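Long-range contacts in extracellular solute-binding protein, family 5 (Chelativorans sp., PDB 6WM6), which binds EDTA and other aminopolycarboxylates in the periplasm and probably hands them on to an ABC transporter: residues A[39-44]-A[542-547]; A[35-40]-A[87-92]. All blocks are in the same frame, centred on the assembly; numbering follows the deposited sequence.

Contact 1: A[39-44]-A[542-547]; sequences VNSGTP and NLRDNP. With EDO (1,2-ethanediol), chain E.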
# COMPACT_ATOMS: atom_id res chain seq x y z
N VAL A 39 3.03 19.22 8.37
CA VAL A 39 4.50 19.21 8.51
C VAL A 39 5.11 19.91 7.30
O VAL A 39 4.69 19.71 6.16
CB VAL A 39 4.97 17.74 8.59
CG1 VAL A 39 6.53 17.68 8.58
CG2 VAL A 39 4.45 17.03 9.86
N ASN A 40 6.12 20.73 7.54
CA ASN A 40 6.89 21.35 6.48
C ASN A 40 6.04 22.17 5.52
O ASN A 40 6.18 22.08 4.30
CB ASN A 40 7.73 20.32 5.70
CG ASN A 40 8.73 20.96 4.75
OD1 ASN A 40 9.14 22.10 4.95
ND2 ASN A 40 9.10 20.24 3.72
N SER A 41 5.18 23.02 6.06
CA SER A 41 4.38 23.90 5.25
C SER A 41 5.12 25.22 5.00
O SER A 41 5.91 25.68 5.82
CB SER A 41 3.06 24.22 5.95
OG SER A 41 2.25 23.05 6.05
N GLY A 42 4.84 25.82 3.85
CA GLY A 42 5.41 27.12 3.54
C GLY A 42 4.91 27.59 2.19
O GLY A 42 4.18 26.91 1.49
N THR A 43 5.32 28.82 1.84
CA THR A 43 5.01 29.37 0.53
C THR A 43 6.31 29.47 -0.25
O THR A 43 7.15 30.34 0.02
CB THR A 43 4.34 30.75 0.66
OG1 THR A 43 3.08 30.60 1.35
CG2 THR A 43 4.08 31.33 -0.73
N PRO A 44 6.54 28.59 -1.22
CA PRO A 44 7.82 28.61 -1.94
C PRO A 44 7.88 29.72 -2.97
O PRO A 44 6.87 30.32 -3.33
CB PRO A 44 7.88 27.23 -2.61
CG PRO A 44 6.49 26.78 -2.71
CD PRO A 44 5.68 27.47 -1.63
N ASN A 542 6.52 22.15 1.54
CA ASN A 542 5.26 21.43 1.32
C ASN A 542 5.50 19.98 0.97
O ASN A 542 4.58 19.29 0.52
CB ASN A 542 4.34 22.13 0.34
CG ASN A 542 3.99 23.52 0.80
OD1 ASN A 542 3.67 23.72 1.96
ND2 ASN A 542 4.12 24.48 -0.08
N LEU A 543 6.70 19.48 1.19
CA LEU A 543 7.05 18.08 1.03
C LEU A 543 6.91 17.41 2.39
O LEU A 543 7.62 17.76 3.35
CB LEU A 543 8.48 17.98 0.50
CG LEU A 543 9.06 16.56 0.46
CD1 LEU A 543 8.32 15.64 -0.49
CD2 LEU A 543 10.55 16.65 0.09
N ARG A 544 6.02 16.42 2.45
CA ARG A 544 5.82 15.76 3.73
C ARG A 544 5.49 14.30 3.49
O ARG A 544 5.02 13.89 2.43
CB ARG A 544 4.72 16.45 4.55
CG ARG A 544 3.30 16.32 3.96
CD ARG A 544 2.28 17.05 4.83
NE ARG A 544 2.54 18.48 4.84
CZ ARG A 544 2.05 19.36 4.00
NH1 ARG A 544 1.24 19.00 3.03
NH2 ARG A 544 2.38 20.64 4.13
N ASP A 545 5.71 13.53 4.54
CA ASP A 545 5.34 12.13 4.48
C ASP A 545 3.83 11.99 4.35
O ASP A 545 3.07 12.77 4.92
CB ASP A 545 5.82 11.39 5.72
CG ASP A 545 5.79 9.88 5.58
OD1 ASP A 545 5.70 9.36 4.44
OD2 ASP A 545 5.85 9.22 6.65
N ASN A 546 3.41 11.00 3.60
CA ASN A 546 2.01 10.62 3.44
C ASN A 546 2.09 9.12 3.57
O ASN A 546 2.32 8.43 2.58
CB ASN A 546 1.50 11.10 2.10
CG ASN A 546 0.01 10.93 1.94
OD1 ASN A 546 -0.73 10.97 2.92
ND2 ASN A 546 -0.45 10.75 0.70
N PRO A 547 2.01 8.58 4.81
CA PRO A 547 2.52 7.21 5.10
C PRO A 547 1.52 6.12 4.74
O PRO A 547 1.08 5.30 5.58
CB PRO A 547 2.82 7.28 6.61
CG PRO A 547 1.87 8.30 7.13
CD PRO A 547 1.77 9.36 6.04
C1 EDO E . -2.38 4.87 8.87
O1 EDO E . -2.13 6.07 9.61
C2 EDO E . -1.13 4.55 8.06
O2 EDO E . -0.60 5.81 7.63
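Over one face of the Arg544 guanidinium, 4.1 Å above its plane and offset toward the rim, lies Asn542 O, while Val39 O and the Ser41 backbone meet it at the edge. There Arg544 NE gives a fairly straight hydrogen bond (154°) to Val39 O at 2.8 Å, on a carbonyl lone pair. A weak second one comes from Arg544 NH2 to the same Val39 O at 3.2 Å, so one backbone oxygen is gripped twice. The long side chain can reach it because CG takes the crowded position between N and C (chi1 68°) and the chain bends at chi3. Tyr554 OH bonds to NH1, so the group is held on two sides; Ser41 OG is hydrogen-bonded to Thr38 O.

The Asn542 amide faces Gly42, whose fully extended backbone turns N-H and C=O to the same side. Gly42 N donates to Asn542 OD1 at 3.1 Å, and Asn542 ND2 returns a bond to Gly42 O at 2.9 Å; ND2 also reaches Glu558 O. Asparagine suits this place, since its amide imitates a peptide group. The backbone bond from Asn542 N to Asn40 O (2.8 Å) runs nearly along the C=O axis. Asn40 ND2 donates a nearly straight hydrogen bond to Leu543 O at 2.9 Å, on a carbonyl lone pair, with the oxygen close to the plane of the Asn40 amide. Both asparagines have left-handed backbone conformations, which this residue type tolerates well. Such pairing of irregular loop segments by asparagine and arginine side chains joins the first and last parts of the chain, consistent with the two-lobed periplasmic binding protein fold.

Contact 2: A[35-40]-A[87-92]; sequences LITTVN and VQPDFT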
# COMPACT_ATOMS: atom_id res chain seq x y z
N LEU A 35 1.10 19.37 12.54
CA LEU A 35 0.32 18.15 12.53
C LEU A 35 0.80 17.28 11.38
O LEU A 35 1.52 17.75 10.51
CB LEU A 35 -1.17 18.44 12.33
CG LEU A 35 -1.98 18.97 13.53
CD1 LEU A 35 -1.33 20.14 14.20
CD2 LEU A 35 -3.39 19.31 13.04
N ILE A 36 0.36 16.03 11.35
CA ILE A 36 0.82 15.14 10.27
C ILE A 36 0.44 15.69 8.91
O ILE A 36 1.15 15.48 7.93
CB ILE A 36 0.29 13.72 10.53
CG1 ILE A 36 1.04 12.71 9.65
CG2 ILE A 36 -1.21 13.61 10.30
CD1 ILE A 36 2.43 12.49 10.00
N THR A 37 -0.64 16.46 8.83
CA THR A 37 -1.10 17.03 7.58
C THR A 37 -0.47 18.39 7.26
O THR A 37 -0.65 18.87 6.12
CB THR A 37 -2.63 17.23 7.68
OG1 THR A 37 -2.90 17.97 8.86
CG2 THR A 37 -3.35 15.89 7.70
N THR A 38 0.28 19.00 8.18
CA THR A 38 0.86 20.32 7.97
C THR A 38 2.37 20.36 8.16
O THR A 38 2.96 21.46 8.07
CB THR A 38 0.20 21.39 8.86
OG1 THR A 38 0.41 21.05 10.23
CG2 THR A 38 -1.29 21.48 8.57
N VAL A 39 3.03 19.22 8.37
CA VAL A 39 4.50 19.21 8.51
C VAL A 39 5.11 19.91 7.30
O VAL A 39 4.69 19.71 6.16
CB VAL A 39 4.97 17.74 8.59
CG1 VAL A 39 6.53 17.68 8.58
CG2 VAL A 39 4.45 17.03 9.86
N ASN A 40 6.12 20.73 7.54
CA ASN A 40 6.89 21.35 6.48
C ASN A 40 6.04 22.17 5.52
O ASN A 40 6.18 22.08 4.30
CB ASN A 40 7.73 20.32 5.70
CG ASN A 40 8.73 20.96 4.75
OD1 ASN A 40 9.14 22.10 4.95
ND2 ASN A 40 9.10 20.24 3.72
N VAL A 87 -5.86 10.29 -0.75
CA VAL A 87 -5.53 9.91 0.63
C VAL A 87 -4.53 10.89 1.21
O VAL A 87 -3.51 11.20 0.57
CB VAL A 87 -4.98 8.48 0.67
CG1 VAL A 87 -4.82 8.05 2.13
CG2 VAL A 87 -5.88 7.50 -0.08
N GLN A 88 -4.83 11.38 2.40
CA GLN A 88 -4.07 12.41 3.10
C GLN A 88 -3.22 11.79 4.19
O GLN A 88 -3.41 10.63 4.58
CB GLN A 88 -5.04 13.41 3.74
CG GLN A 88 -6.05 14.03 2.79
CD GLN A 88 -5.38 14.84 1.73
OE1 GLN A 88 -4.76 15.88 2.03
NE2 GLN A 88 -5.46 14.40 0.49
N PRO A 89 -2.31 12.57 4.78
CA PRO A 89 -1.38 11.96 5.76
C PRO A 89 -2.05 11.42 7.00
O PRO A 89 -1.48 10.52 7.63
CB PRO A 89 -0.38 13.09 6.06
CG PRO A 89 -0.32 13.85 4.76
CD PRO A 89 -1.76 13.83 4.23
N ASP A 90 -3.22 11.96 7.37
CA ASP A 90 -3.98 11.42 8.50
C ASP A 90 -4.86 10.23 8.11
O ASP A 90 -5.66 9.79 8.93
CB ASP A 90 -4.81 12.54 9.15
CG ASP A 90 -5.80 13.18 8.20
OD1 ASP A 90 -5.94 12.75 7.05
OD2 ASP A 90 -6.49 14.15 8.65
N PHE A 91 -4.68 9.70 6.91
CA PHE A 91 -5.35 8.50 6.39
C PHE A 91 -6.82 8.75 6.07
O PHE A 91 -7.60 7.80 5.93
CB PHE A 91 -5.16 7.28 7.29
CG PHE A 91 -5.05 5.95 6.55
CD1 PHE A 91 -4.37 5.83 5.35
CD2 PHE A 91 -5.59 4.82 7.10
CE1 PHE A 91 -4.24 4.58 4.72
CE2 PHE A 91 -5.47 3.59 6.47
CZ PHE A 91 -4.81 3.48 5.29
N THR A 92 -7.23 10.00 5.90
CA THR A 92 -8.56 10.35 5.43
C THR A 92 -8.53 10.57 3.92
O THR A 92 -7.47 10.76 3.31
CB THR A 92 -9.10 11.60 6.12
OG1 THR A 92 -8.32 12.74 5.79
CG2 THR A 92 -9.12 11.43 7.64
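One small apolar patch and a methyl packed on a carboxylate make the contact, and no hydrogen bond crosses it. Ile36 CG1, anti to its backbone N, comes obliquely against Pro89 CB at 3.9 Å, and Ile36 O touches the same CB at 3.4 Å. The other branch, Ile36 CG2, reaches past the ring to Asp90, lying 3.9 Å from Asp90 CB. Next to it Thr37 turns its methyl to the carboxylate, with Thr37 CG2 3.7 Å from Asp90 CG.

Further out, the turn itself sets the positions of Pro89 and Asp90. Residues 88-91 form a type I turn closed by Phe91 N to Gln88 O (2.8 Å); proline fits its second position because its ring fixes phi there. Phe91 has a left-handed backbone conformation and Gln88 N bonds to Thr92 O, as in a G1-bulge turn. Asp90 OD1 takes hydrogen bonds from Thr92 OG1 at 2.7 Å and from Thr92 N at 3.2 Å, both from above the carboxylate plane, making an Asx turn. An alanine here would lose both bonds and the carboxylate that packs on the Thr37 methyl, and would probably loosen the turn. On the opposing segment, Leu35 N donates to Thr38 OG1, pinning the bend that carries Ile36 and Thr37. The turn joins strand 85-87 to strand 93-95, whereas 35-40 belongs to the loop before strand 49-54, with Val39 and Asn40 resting on strand 296-299.

From the N terminus the chain first enters residues 35-44, a continuous run that starts both contacts and shares Val39 and Asn40 between them. Contact 2 closes the shorter loop, returning at 87-92 after 46 intervening residues. Contact 1 closes a far longer one, 497 residues that take in most of the helices and strands before the chain comes back at 542-547. The 87-92 turn therefore falls inside the span of contact 1, although contact 2 begins slightly earlier. The centres lie about 9 Å apart, and Asn546 bridges them through a probable hydrogen bond from its ND2 to Val87 O. Together they tie the N-terminal loop, an early turn and the loop that follows strand 540-541.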